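Local atomic coordinates of peptidoglycan N-acetylglucosamine deacetylase (Agathobacter rectalis, PDB entry 5JMU), a protein that probably removes acetyl groups from the N-acetylglucosamine of peptidoglycan, using a zinc-dependent catalytic domain of the NodB (CE4) polysaccharide deacetylase family. Residues V40-Y44 / N45-T49; S77-K81 / Y82-Y86; N138-A142 / R143-Y147; Q166-Q169 / N170-G174; V193-V196 / E197-Q201. All coordinates share one frame; numbering follows the deposited sequence.

Contact 1. Residues V40-Y44 / N45-T49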
# COMPACT_ATOMS: atom_id res chain seq x y z
N VAL A 40 -15.29 -7.99 -4.48
CA VAL A 40 -15.71 -7.86 -3.07
C VAL A 40 -15.81 -6.39 -2.65
O VAL A 40 -16.78 -5.99 -1.99
CB VAL A 40 -14.72 -8.59 -2.12
CG1 VAL A 40 -14.95 -8.21 -0.64
CG2 VAL A 40 -14.82 -10.09 -2.29
N LEU A 41 -14.81 -5.59 -3.03
CA LEU A 41 -14.84 -4.17 -2.68
C LEU A 41 -16.07 -3.50 -3.28
O LEU A 41 -16.72 -2.67 -2.62
CB LEU A 41 -13.54 -3.47 -3.12
CG LEU A 41 -12.29 -3.97 -2.41
CD1 LEU A 41 -11.03 -3.43 -3.10
CD2 LEU A 41 -12.31 -3.64 -0.88
N ASP A 42 -16.40 -3.86 -4.53
CA ASP A 42 -17.61 -3.34 -5.17
C ASP A 42 -18.88 -3.78 -4.45
O ASP A 42 -19.83 -3.01 -4.32
CB ASP A 42 -17.69 -3.80 -6.61
CG ASP A 42 -16.83 -2.96 -7.53
OD1 ASP A 42 -16.28 -1.91 -7.09
OD2 ASP A 42 -16.70 -3.37 -8.71
N LYS A 43 -18.90 -5.03 -3.99
CA LYS A 43 -20.05 -5.55 -3.28
C LYS A 43 -20.40 -4.68 -2.06
O LYS A 43 -21.58 -4.49 -1.77
CB LYS A 43 -19.81 -7.00 -2.87
CG LYS A 43 -20.96 -7.64 -2.11
CD LYS A 43 -20.61 -9.08 -1.77
CE LYS A 43 -21.72 -9.76 -0.95
NZ LYS A 43 -21.34 -11.17 -0.61
N TYR A 44 -19.39 -4.12 -1.40
CA TYR A 44 -19.59 -3.35 -0.17
C TYR A 44 -19.41 -1.86 -0.44
O TYR A 44 -19.42 -1.07 0.49
CB TYR A 44 -18.61 -3.83 0.93
CG TYR A 44 -19.04 -5.21 1.39
CD1 TYR A 44 -20.02 -5.36 2.37
CD2 TYR A 44 -18.56 -6.35 0.75
CE1 TYR A 44 -20.47 -6.61 2.74
CE2 TYR A 44 -19.02 -7.63 1.11
CZ TYR A 44 -19.95 -7.74 2.10
OH TYR A 44 -20.42 -9.00 2.44
N ASN A 45 -19.20 -1.51 -1.72
CA ASN A 45 -19.02 -0.10 -2.11
C ASN A 45 -17.89 0.58 -1.31
O ASN A 45 -18.05 1.69 -0.76
CB ASN A 45 -20.34 0.64 -1.95
CG ASN A 45 -20.33 2.03 -2.60
OD1 ASN A 45 -19.71 2.24 -3.62
ND2 ASN A 45 -21.02 2.96 -1.99
N VAL A 46 -16.74 -0.08 -1.24
CA VAL A 46 -15.57 0.40 -0.51
C VAL A 46 -14.42 0.66 -1.49
O VAL A 46 -14.23 -0.14 -2.42
CB VAL A 46 -15.13 -0.66 0.56
CG1 VAL A 46 -13.65 -0.47 1.02
CG2 VAL A 46 -16.16 -0.65 1.78
N LYS A 47 -13.68 1.76 -1.27
CA LYS A 47 -12.50 2.04 -2.07
C LYS A 47 -11.27 1.72 -1.23
O LYS A 47 -11.28 1.85 0.01
CB LYS A 47 -12.45 3.49 -2.54
CG LYS A 47 -13.77 3.94 -3.23
CD LYS A 47 -14.19 2.95 -4.37
CE LYS A 47 -15.55 3.31 -4.94
NZ LYS A 47 -15.99 2.38 -5.99
N ALA A 48 -10.21 1.26 -1.89
CA ALA A 48 -8.99 0.89 -1.20
C ALA A 48 -7.81 1.47 -1.94
O ALA A 48 -7.97 2.24 -2.90
CB ALA A 48 -8.86 -0.66 -1.11
N THR A 49 -6.61 1.09 -1.51
CA THR A 49 -5.40 1.62 -2.10
C THR A 49 -4.53 0.45 -2.50
O THR A 49 -4.29 -0.43 -1.68
CB THR A 49 -4.64 2.50 -1.08
OG1 THR A 49 -5.48 3.55 -0.61
CG2 THR A 49 -3.41 3.11 -1.74
O HOH W 1 -15.81 -0.20 -4.82

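Contact 2. Residues S77-K81 / Y82-Y86. With ZN (zinc ion), chain C.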
# COMPACT_ATOMS: atom_id res chain seq x y z
N SER A 77 6.83 -1.10 -6.40
CA SER A 77 8.11 -1.28 -7.11
C SER A 77 7.88 -2.05 -8.40
O SER A 77 7.06 -2.95 -8.43
CB SER A 77 9.11 -2.05 -6.22
OG SER A 77 10.22 -2.46 -7.00
N ALA A 78 8.56 -1.69 -9.48
CA ALA A 78 8.36 -2.48 -10.69
C ALA A 78 8.89 -3.89 -10.51
O ALA A 78 8.19 -4.86 -10.80
CB ALA A 78 9.04 -1.78 -11.93
N SER A 79 10.15 -4.01 -10.07
CA SER A 79 10.77 -5.32 -9.94
C SER A 79 10.54 -6.02 -8.61
O SER A 79 10.61 -7.25 -8.56
CB SER A 79 12.29 -5.23 -10.16
OG SER A 79 12.87 -4.53 -9.07
N HIS A 80 10.32 -5.21 -7.57
CA HIS A 80 10.24 -5.69 -6.20
C HIS A 80 11.44 -6.57 -5.87
O HIS A 80 11.32 -7.57 -5.15
CB HIS A 80 8.93 -6.47 -5.98
CG HIS A 80 8.50 -6.54 -4.54
ND1 HIS A 80 8.90 -7.55 -3.69
CD2 HIS A 80 7.67 -5.75 -3.82
CE1 HIS A 80 8.35 -7.37 -2.50
NE2 HIS A 80 7.59 -6.29 -2.55
N LYS A 81 12.61 -6.21 -6.39
CA LYS A 81 13.83 -6.91 -6.05
C LYS A 81 14.69 -6.02 -5.16
O LYS A 81 15.25 -5.01 -5.63
CB LYS A 81 14.61 -7.32 -7.30
CG LYS A 81 13.94 -8.43 -8.11
CD LYS A 81 14.74 -8.69 -9.37
CE LYS A 81 13.95 -9.53 -10.38
NZ LYS A 81 14.48 -9.32 -11.76
N TYR A 82 14.77 -6.37 -3.88
CA TYR A 82 15.49 -5.53 -2.92
C TYR A 82 16.93 -5.34 -3.36
O TYR A 82 17.50 -4.25 -3.22
CB TYR A 82 15.45 -6.13 -1.46
CG TYR A 82 14.05 -6.27 -0.87
CD1 TYR A 82 13.31 -5.16 -0.52
CD2 TYR A 82 13.46 -7.52 -0.68
CE1 TYR A 82 12.00 -5.28 -0.00
CE2 TYR A 82 12.15 -7.64 -0.16
CZ TYR A 82 11.43 -6.52 0.18
OH TYR A 82 10.12 -6.60 0.67
N ASN A 83 17.53 -6.41 -3.88
CA ASN A 83 18.95 -6.38 -4.22
C ASN A 83 19.26 -5.62 -5.49
O ASN A 83 20.42 -5.51 -5.87
CB ASN A 83 19.49 -7.82 -4.29
CG ASN A 83 18.98 -8.58 -5.46
OD1 ASN A 83 18.05 -8.17 -6.16
ND2 ASN A 83 19.55 -9.77 -5.65
N GLN A 84 18.21 -5.09 -6.12
CA GLN A 84 18.36 -4.25 -7.29
C GLN A 84 18.01 -2.82 -6.92
O GLN A 84 18.81 -1.90 -7.09
CB GLN A 84 17.47 -4.73 -8.44
CG GLN A 84 17.79 -6.15 -8.90
CD GLN A 84 17.17 -6.51 -10.25
OE1 GLN A 84 16.38 -5.76 -10.82
NE2 GLN A 84 17.56 -7.66 -10.77
N ILE A 85 16.82 -2.64 -6.36
CA ILE A 85 16.36 -1.28 -6.14
C ILE A 85 17.07 -0.54 -5.01
O ILE A 85 17.01 0.70 -4.95
CB ILE A 85 14.81 -1.24 -5.89
CG1 ILE A 85 14.49 -1.84 -4.49
CG2 ILE A 85 14.11 -2.01 -7.03
CD1 ILE A 85 12.99 -1.81 -4.09
N TYR A 86 17.70 -1.28 -4.09
CA TYR A 86 18.31 -0.58 -2.97
C TYR A 86 19.85 -0.51 -3.07
O TYR A 86 20.54 -0.23 -2.08
CB TYR A 86 17.88 -1.21 -1.63
CG TYR A 86 16.44 -0.89 -1.23
CD1 TYR A 86 15.91 0.39 -1.39
CD2 TYR A 86 15.61 -1.90 -0.65
CE1 TYR A 86 14.60 0.67 -1.01
CE2 TYR A 86 14.32 -1.61 -0.26
CZ TYR A 86 13.84 -0.32 -0.41
OH TYR A 86 12.58 0.05 -0.03
ZN ZN C . 6.09 -5.83 -1.05
O HOH W 2 14.81 -6.55 -12.64
O HOH W 3 7.67 -5.22 0.31
O HOH W 4 4.80 -5.55 0.53
O HOH W 5 6.31 -7.76 -0.24

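Contact 3. Residues N138-A142 / R143-Y147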
# COMPACT_ATOMS: atom_id res chain seq x y z
N ASN A 138 13.98 11.63 1.87
CA ASN A 138 14.15 13.01 1.47
C ASN A 138 14.01 13.19 -0.06
O ASN A 138 13.35 14.14 -0.51
CB ASN A 138 15.49 13.53 2.03
CG ASN A 138 15.42 13.75 3.56
OD1 ASN A 138 14.80 14.73 4.00
ND2 ASN A 138 16.04 12.85 4.38
N ASP A 139 14.56 12.28 -0.84
CA ASP A 139 14.48 12.40 -2.30
C ASP A 139 13.05 12.24 -2.80
O ASP A 139 12.63 12.94 -3.74
CB ASP A 139 15.39 11.38 -2.98
CG ASP A 139 16.87 11.65 -2.70
OD1 ASP A 139 17.25 12.82 -2.68
OD2 ASP A 139 17.61 10.69 -2.44
N VAL A 140 12.28 11.31 -2.22
CA VAL A 140 10.91 11.11 -2.65
C VAL A 140 10.11 12.37 -2.38
O VAL A 140 9.32 12.83 -3.20
CB VAL A 140 10.34 9.86 -1.91
CG1 VAL A 140 8.82 9.80 -1.94
CG2 VAL A 140 10.93 8.59 -2.51
N THR A 141 10.33 12.98 -1.21
CA THR A 141 9.66 14.21 -0.83
C THR A 141 10.01 15.35 -1.79
O THR A 141 9.12 16.13 -2.21
CB THR A 141 10.02 14.56 0.62
OG1 THR A 141 9.63 13.45 1.45
CG2 THR A 141 9.30 15.82 1.05
N ALA A 142 11.30 15.47 -2.12
CA ALA A 142 11.76 16.52 -3.05
C ALA A 142 11.10 16.35 -4.42
O ALA A 142 10.89 17.33 -5.16
CB ALA A 142 13.29 16.47 -3.19
N ARG A 143 10.83 15.10 -4.79
CA ARG A 143 10.14 14.83 -6.06
C ARG A 143 8.62 15.01 -6.00
O ARG A 143 7.93 14.75 -7.01
CB ARG A 143 10.45 13.41 -6.54
CG ARG A 143 11.91 13.36 -6.94
CD ARG A 143 12.49 11.97 -7.05
NE ARG A 143 12.14 11.34 -8.32
CZ ARG A 143 13.00 10.95 -9.25
NH1 ARG A 143 14.32 11.11 -9.12
NH2 ARG A 143 12.52 10.38 -10.34
N GLY A 144 8.11 15.50 -4.89
CA GLY A 144 6.68 15.77 -4.76
C GLY A 144 5.84 14.55 -4.51
O GLY A 144 4.61 14.60 -4.61
N LEU A 145 6.50 13.45 -4.15
CA LEU A 145 5.78 12.21 -3.87
C LEU A 145 5.49 12.04 -2.37
O LEU A 145 6.21 12.58 -1.52
CB LEU A 145 6.60 11.02 -4.36
CG LEU A 145 6.73 10.93 -5.88
CD1 LEU A 145 7.73 9.84 -6.14
CD2 LEU A 145 5.35 10.60 -6.46
N LEU A 146 4.41 11.34 -2.05
CA LEU A 146 4.05 11.01 -0.67
C LEU A 146 4.37 9.56 -0.47
O LEU A 146 4.34 8.79 -1.44
CB LEU A 146 2.57 11.23 -0.40
CG LEU A 146 2.13 12.67 -0.65
CD1 LEU A 146 0.61 12.73 -0.85
CD2 LEU A 146 2.59 13.54 0.47
N TYR A 147 4.70 9.16 0.75
CA TYR A 147 4.89 7.72 0.99
C TYR A 147 4.09 7.33 2.22
O TYR A 147 3.83 8.16 3.10
CB TYR A 147 6.36 7.33 1.15
CG TYR A 147 7.08 7.84 2.40
CD1 TYR A 147 7.67 9.11 2.44
CD2 TYR A 147 7.16 7.04 3.55
CE1 TYR A 147 8.36 9.56 3.59
CE2 TYR A 147 7.83 7.46 4.69
CZ TYR A 147 8.40 8.73 4.72
OH TYR A 147 9.06 9.11 5.88
O HOH W 6 7.00 12.48 1.00

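Contact 4. Residues Q166-Q169 / N170-G174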
# COMPACT_ATOMS: atom_id res chain seq x y z
N GLN A 166 -7.46 -16.07 10.83
CA GLN A 166 -6.47 -15.36 11.61
C GLN A 166 -6.21 -13.95 11.05
O GLN A 166 -6.00 -13.00 11.83
CB GLN A 166 -5.19 -16.20 11.68
CG GLN A 166 -5.33 -17.50 12.49
CD GLN A 166 -4.06 -18.37 12.48
OE1 GLN A 166 -3.67 -18.92 11.44
NE2 GLN A 166 -3.42 -18.50 13.64
N VAL A 167 -6.26 -13.80 9.72
CA VAL A 167 -6.09 -12.48 9.11
C VAL A 167 -7.25 -11.59 9.56
O VAL A 167 -7.05 -10.43 9.94
CB VAL A 167 -6.02 -12.54 7.55
CG1 VAL A 167 -6.05 -11.12 6.94
CG2 VAL A 167 -4.78 -13.29 7.06
N VAL A 168 -8.46 -12.14 9.53
CA VAL A 168 -9.62 -11.36 9.96
C VAL A 168 -9.39 -10.85 11.40
O VAL A 168 -9.56 -9.65 11.68
CB VAL A 168 -10.93 -12.19 9.86
CG1 VAL A 168 -12.09 -11.38 10.48
CG2 VAL A 168 -11.22 -12.52 8.38
N GLN A 169 -9.03 -11.74 12.30
CA GLN A 169 -8.86 -11.38 13.70
C GLN A 169 -7.71 -10.40 13.89
O GLN A 169 -7.79 -9.50 14.70
CB GLN A 169 -8.62 -12.62 14.57
CG GLN A 169 -9.86 -13.51 14.63
CD GLN A 169 -11.09 -12.72 15.03
OE1 GLN A 169 -11.06 -11.94 16.00
NE2 GLN A 169 -12.19 -12.90 14.29
N ASN A 170 -6.64 -10.55 13.10
CA ASN A 170 -5.49 -9.65 13.24
C ASN A 170 -5.86 -8.23 12.85
O ASN A 170 -5.50 -7.27 13.53
CB ASN A 170 -4.33 -10.10 12.37
CG ASN A 170 -3.61 -11.32 12.92
OD1 ASN A 170 -3.72 -11.61 14.11
ND2 ASN A 170 -2.88 -12.03 12.07
N VAL A 171 -6.61 -8.10 11.75
CA VAL A 171 -6.95 -6.76 11.27
C VAL A 171 -7.97 -6.10 12.22
O VAL A 171 -7.82 -4.94 12.62
CB VAL A 171 -7.47 -6.80 9.85
CG1 VAL A 171 -8.02 -5.41 9.40
CG2 VAL A 171 -6.35 -7.24 8.93
N ILE A 172 -8.98 -6.86 12.64
CA ILE A 172 -10.01 -6.30 13.51
C ILE A 172 -9.42 -5.90 14.86
O ILE A 172 -9.71 -4.83 15.41
CB ILE A 172 -11.15 -7.32 13.68
CG1 ILE A 172 -11.97 -7.41 12.39
CG2 ILE A 172 -12.00 -7.00 14.94
CD1 ILE A 172 -13.00 -8.62 12.42
N SER A 173 -8.55 -6.73 15.41
CA SER A 173 -7.93 -6.33 16.67
C SER A 173 -6.95 -5.16 16.48
O SER A 173 -6.93 -4.24 17.32
CB SER A 173 -7.25 -7.52 17.34
OG SER A 173 -6.24 -8.04 16.53
N GLY A 174 -6.14 -5.15 15.41
CA GLY A 174 -5.25 -4.01 15.21
C GLY A 174 -5.92 -2.65 14.98
O GLY A 174 -5.43 -1.61 15.44

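Contact 5. Residues V193-V196 / E197-Q201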
# COMPACT_ATOMS: atom_id res chain seq x y z
N VAL A 193 -6.80 -12.12 0.78
CA VAL A 193 -7.89 -11.54 0.01
C VAL A 193 -9.23 -12.04 0.54
O VAL A 193 -10.21 -11.29 0.64
CB VAL A 193 -7.75 -11.88 -1.50
CG1 VAL A 193 -9.05 -11.60 -2.28
CG2 VAL A 193 -6.54 -11.09 -2.09
N ASN A 194 -9.26 -13.32 0.90
CA ASN A 194 -10.53 -13.94 1.30
C ASN A 194 -11.01 -13.45 2.67
O ASN A 194 -12.14 -13.73 3.08
CB ASN A 194 -10.40 -15.47 1.30
CG ASN A 194 -10.40 -16.06 -0.09
OD1 ASN A 194 -10.72 -15.37 -1.07
ND2 ASN A 194 -10.08 -17.35 -0.19
N ALA A 195 -10.14 -12.72 3.37
CA ALA A 195 -10.49 -12.14 4.66
C ALA A 195 -11.21 -10.79 4.54
O ALA A 195 -11.82 -10.30 5.48
CB ALA A 195 -9.22 -11.95 5.50
N VAL A 196 -11.11 -10.17 3.37
CA VAL A 196 -11.50 -8.76 3.27
C VAL A 196 -13.01 -8.58 3.50
O VAL A 196 -13.44 -7.62 4.19
CB VAL A 196 -11.10 -8.19 1.90
CG1 VAL A 196 -11.73 -6.80 1.66
CG2 VAL A 196 -9.56 -8.12 1.81
N GLU A 197 -13.82 -9.52 3.00
CA GLU A 197 -15.26 -9.40 3.21
C GLU A 197 -15.67 -9.31 4.70
O GLU A 197 -16.45 -8.42 5.11
CB GLU A 197 -16.00 -10.56 2.51
CG GLU A 197 -17.51 -10.48 2.73
CD GLU A 197 -18.30 -11.36 1.75
OE1 GLU A 197 -17.85 -12.47 1.41
OE2 GLU A 197 -19.39 -10.92 1.34
N GLN A 198 -15.17 -10.22 5.52
CA GLN A 198 -15.48 -10.19 6.95
C GLN A 198 -14.91 -8.95 7.63
O GLN A 198 -15.56 -8.42 8.53
CB GLN A 198 -14.95 -11.42 7.63
CG GLN A 198 -15.79 -12.65 7.40
CD GLN A 198 -15.01 -13.87 7.85
OE1 GLN A 198 -15.07 -14.26 9.02
NE2 GLN A 198 -14.23 -14.44 6.95
N ILE A 199 -13.72 -8.50 7.19
CA ILE A 199 -13.14 -7.28 7.75
C ILE A 199 -14.07 -6.08 7.48
O ILE A 199 -14.34 -5.28 8.38
CB ILE A 199 -11.72 -7.04 7.16
CG1 ILE A 199 -10.74 -8.07 7.76
CG2 ILE A 199 -11.21 -5.62 7.45
CD1 ILE A 199 -9.41 -8.21 6.91
N ILE A 200 -14.56 -5.96 6.25
CA ILE A 200 -15.48 -4.87 5.92
C ILE A 200 -16.82 -5.01 6.69
O ILE A 200 -17.33 -3.99 7.22
CB ILE A 200 -15.74 -4.81 4.41
CG1 ILE A 200 -14.46 -4.35 3.69
CG2 ILE A 200 -16.88 -3.79 4.13
CD1 ILE A 200 -14.54 -4.55 2.16
N GLN A 201 -17.36 -6.22 6.74
CA GLN A 201 -18.60 -6.41 7.49
C GLN A 201 -18.43 -5.94 8.94
O GLN A 201 -19.27 -5.22 9.47
CB GLN A 201 -19.02 -7.88 7.48
CG GLN A 201 -19.53 -8.31 6.09
CD GLN A 201 -19.79 -9.81 5.98
OE1 GLN A 201 -19.12 -10.62 6.59
NE2 GLN A 201 -20.77 -10.16 5.18
O HOH W 7 -13.09 -11.33 0.84
O HOH W 8 -14.19 -12.92 4.66

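Contact 1. Residues V40-Y44 / N45-T49
Leu41 and Val46 meet in a local helix-ending contact, a Schellman motif at the C-terminal end of helix 34-43, where the chain turns toward strand 49-53. Two backbone bonds reach back into the last turn: Val46 N gives its proton to Leu41 O at 2.9 Å in an almost straight bond (175°), and Asn45 N gives its own to Asp42 O at 3.1 Å. Asn45 takes the positive phi (54°) that such a reversal requires. Once the backbone has turned, apolar groups close over it. Leu41 uses both methyls: CD2 lies 3.9 Å from Val46 CG1 and CD1 4.0 Å from Ala48 CB. The other branch of the valine, Val46 CG2, stands beside the backbone N and meets Tyr44 CB at 4.1 Å. Ile200, on helix 196-205, packs on both Leu41 and Tyr44. At the polar edge of the turn, Asp42 OD1 and Lys47 NZ are 4.4 Å apart, too far for a salt bridge, and a water bridges them, donating to Asp42 OD1 and to Val46 O and accepting from Lys47 NZ. Arg69 takes part on both sides, its side chain pairing with Asp42 OD2 and its carbonyl oxygen accepting from Lys47. The two opposite charges are probably joined by the shared water as well as by their mutual attraction, so that a hydrated polar margin borders an apolar turn whose backbone is held by its own bonds.

Contact 2. Residues S77-K81 / Y82-Y86
His80 binds the zinc ion directly, while Tyr82 reaches the same metal through a coordinated water: His80 NE2 lies 2.2 Å from the zinc, and Tyr82 OH is hydrogen-bonded at 2.8 Å to a water on it. The two side chains run alongside each other in the same direction, with His80 CE1 3.7 Å from Tyr82 OH and the ring planes inclined at 58°. His80 reaches the metal with its CG anti to the backbone N (chi1 -158°), from a residue of positive phi. Asp28 and His76 complete the protein ligands, the Asp-His-His metal site of the NodB deacetylase fold, and this loop follows strand 72-77 of its parallel sheet. Serines hold the loop in shape. Ser77 OG, which also bonds to Asp95, accepts from His80 N at 2.8 Å in an ST motif and so probably helps to position the zinc ligand from the second shell, while Ser79 OG accepts from Lys81 N in an ST turn. Lys81 then serves as N-cap of helix 82-85, its O receiving both Gln84 N and Ile85 N; the latter bond is the straighter, at 176°. On the exposed flank, in the conformer given for Gln84, the extended chains of Lys81 and Gln84 lie side by side, Lys81 CD 3.3 Å from Gln84 NE2, and a water links Lys81 NZ to Gln84 OE1. Inward, Ile85 CG2 packs 3.5 Å from Ser79 OG.

Contact 3. Residues N138-A142 / R143-Y147
Helix 132-142 ends in a Schellman motif, and the contact of Val140 with Leu145 closes it just before strand 146-147. Gly144, with positive phi (78°), is the C-prime residue. The outer bond of the motif runs from Leu145 N to Val140 O at 3.0 Å, and the inner one from Gly144 N to Thr141 O at 2.9 Å. One residue earlier, Arg143 N still makes a helical bond to Asp139 O. The apolar part belongs to Val140 and Leu145, whose side chains cross at about a right angle: in the conformer given, Val140 CG1, placed anti to the backbone N (chi1 162°), comes within 3.5 Å of Leu145 CB. Phe93 and Leu96 of helix 89-107 cover this pair, the first on Val140 and the second on Leu145. Arg143 lays its aliphatic part over the end of the helix, CG 3.3 Å from Asp139 O, before the chain bends at chi3 and carries the guanidinium group away to a salt bridge with Glu97 and a cation-pi contact with Phe93. On the other flank a water donates to Thr141 OG1 at 2.8 Å and to Leu145 O at 2.6 Å, joining helix side chain to returning backbone; Thr141 OG1 is also bonded to Val137 O. The carbonyls of Asp139, Val140 and Thr141 therefore find donors in the turn itself, which needs no side chain to satisfy them and leaves the charge of Arg143 directed to Glu97 and Phe93.

Contact 4. Residues Q166-Q169 / N170-G174
Val168 CG1 and Ile172 CD1 press together at 3.5 Å, tighter than ordinary van der Waals contact, where two side chains one helical turn apart lie side by side and point the same way. Their first torsions bring this about. In Val168 the branch CG1 is anti to the backbone N (chi1 174°) and leans forward along the helix; in Ile172 the CG1 arm stands beside the backbone N (chi1 -73°) and reaches back with its chain extended, so that CD1 also comes to 3.7 Å from Val168 O. The same i to i+4 relation is slacker in the neighbouring pair, where Val167 CG1 and Val171 CG2 are 4.4 Å apart. These residues belong to helix 164-175, the connecting helix of a beta-alpha-beta crossover from strand 152-153 to strand 180-186. Val167 and Val171 rest on strand 180-186, through Gln185 and Val183, while Val168 meets Ala195 and Ile172 meets Trp202. Regular backbone bonds run throughout, for example Ile172 N to Val168 O at 3.0 Å. The polar residues use other conformations. Asn170 folds its amide back over the preceding turn, CG 3.1 Å from Gln166 O, and its ND2 bonds to Ser154 O. In the conformer given, Ser173 OG sits between its own N and carbonyl carbon (chi1 61°), a position that leaves it 2.8 Å from Gln169 O, which already accepts Ser173 N; Asn170 O, at 3.2 Å, is a second possible acceptor for the hydroxyl. Gln169 bends at chi2 and sends NE2 to Glu165 OE2.

Contact 5. Residues V193-V196 / E197-Q201
Val196 and Ile200 form the tight side of this contact: Val196 CG1 meets Ile200 CD1 at 3.6 Å, the two side chains slanting across each other one turn apart. Beside them Ala195 CB touches Ile199 CD1 more loosely, at 4.0 Å. Both isoleucines carry CG1 next to the backbone N (near -70° in chi1), which turns the CD1 methyls back toward the start of the helix and over the carbonyl oxygens there; Ile199 CD1 lies 3.5 Å from Ala195 O. The buried groups continue into neighbouring elements, Val196 and Ile200 against Leu41 of helix 34-43, Ala195 and Ile199 against helix 164-175. A type I beta turn from Val193 to Val196 leads out of helix 190-193 and straight into helix 196-205, one of the helices packed round the parallel sheet of the NodB fold. Its first bonds are nearly straight: Ile199 N to Ala195 O, at 3.1 Å, and Ile200 N to Val196 O, at 2.9 Å. The loose side is watery. Here the N-H groups of Glu197 and Gln198 each bond to a water: one water accepts from Glu197 N and donates to Val193 O, and a second accepts from Gln198 N at 3.0 Å and donates to Asn194 O at 2.7 Å. Glu197 has its CG anti to the backbone N (chi1 179°) and its chain extended, which brings OE2 to a salt bridge with Lys43 and probably a hydrogen bond with Tyr44 OH.

Overall arrangement
All five contacts lie within the NodB homology domain and follow one another along the chain without interleaving. Contacts 1, 4 and 5 gather on one flank, where contact 5 touches both others: its helix 196-205 packs between helix 34-43 and helix 164-175, and the centre of contact 5 is about 10 Å from those of contacts 1 and 4. Contacts 2 and 3, whose centres are about 18 Å apart, do not touch those three; contact 2 is about 29 Å from contact 1 between centres and about 12 Å between nearest atoms. Strands 49-53, 72-77 and 180-186, adjoining contacts 1, 2 and 4, share the parallel sheet. The zinc site of contact 2 thus lies apart from the helical packing.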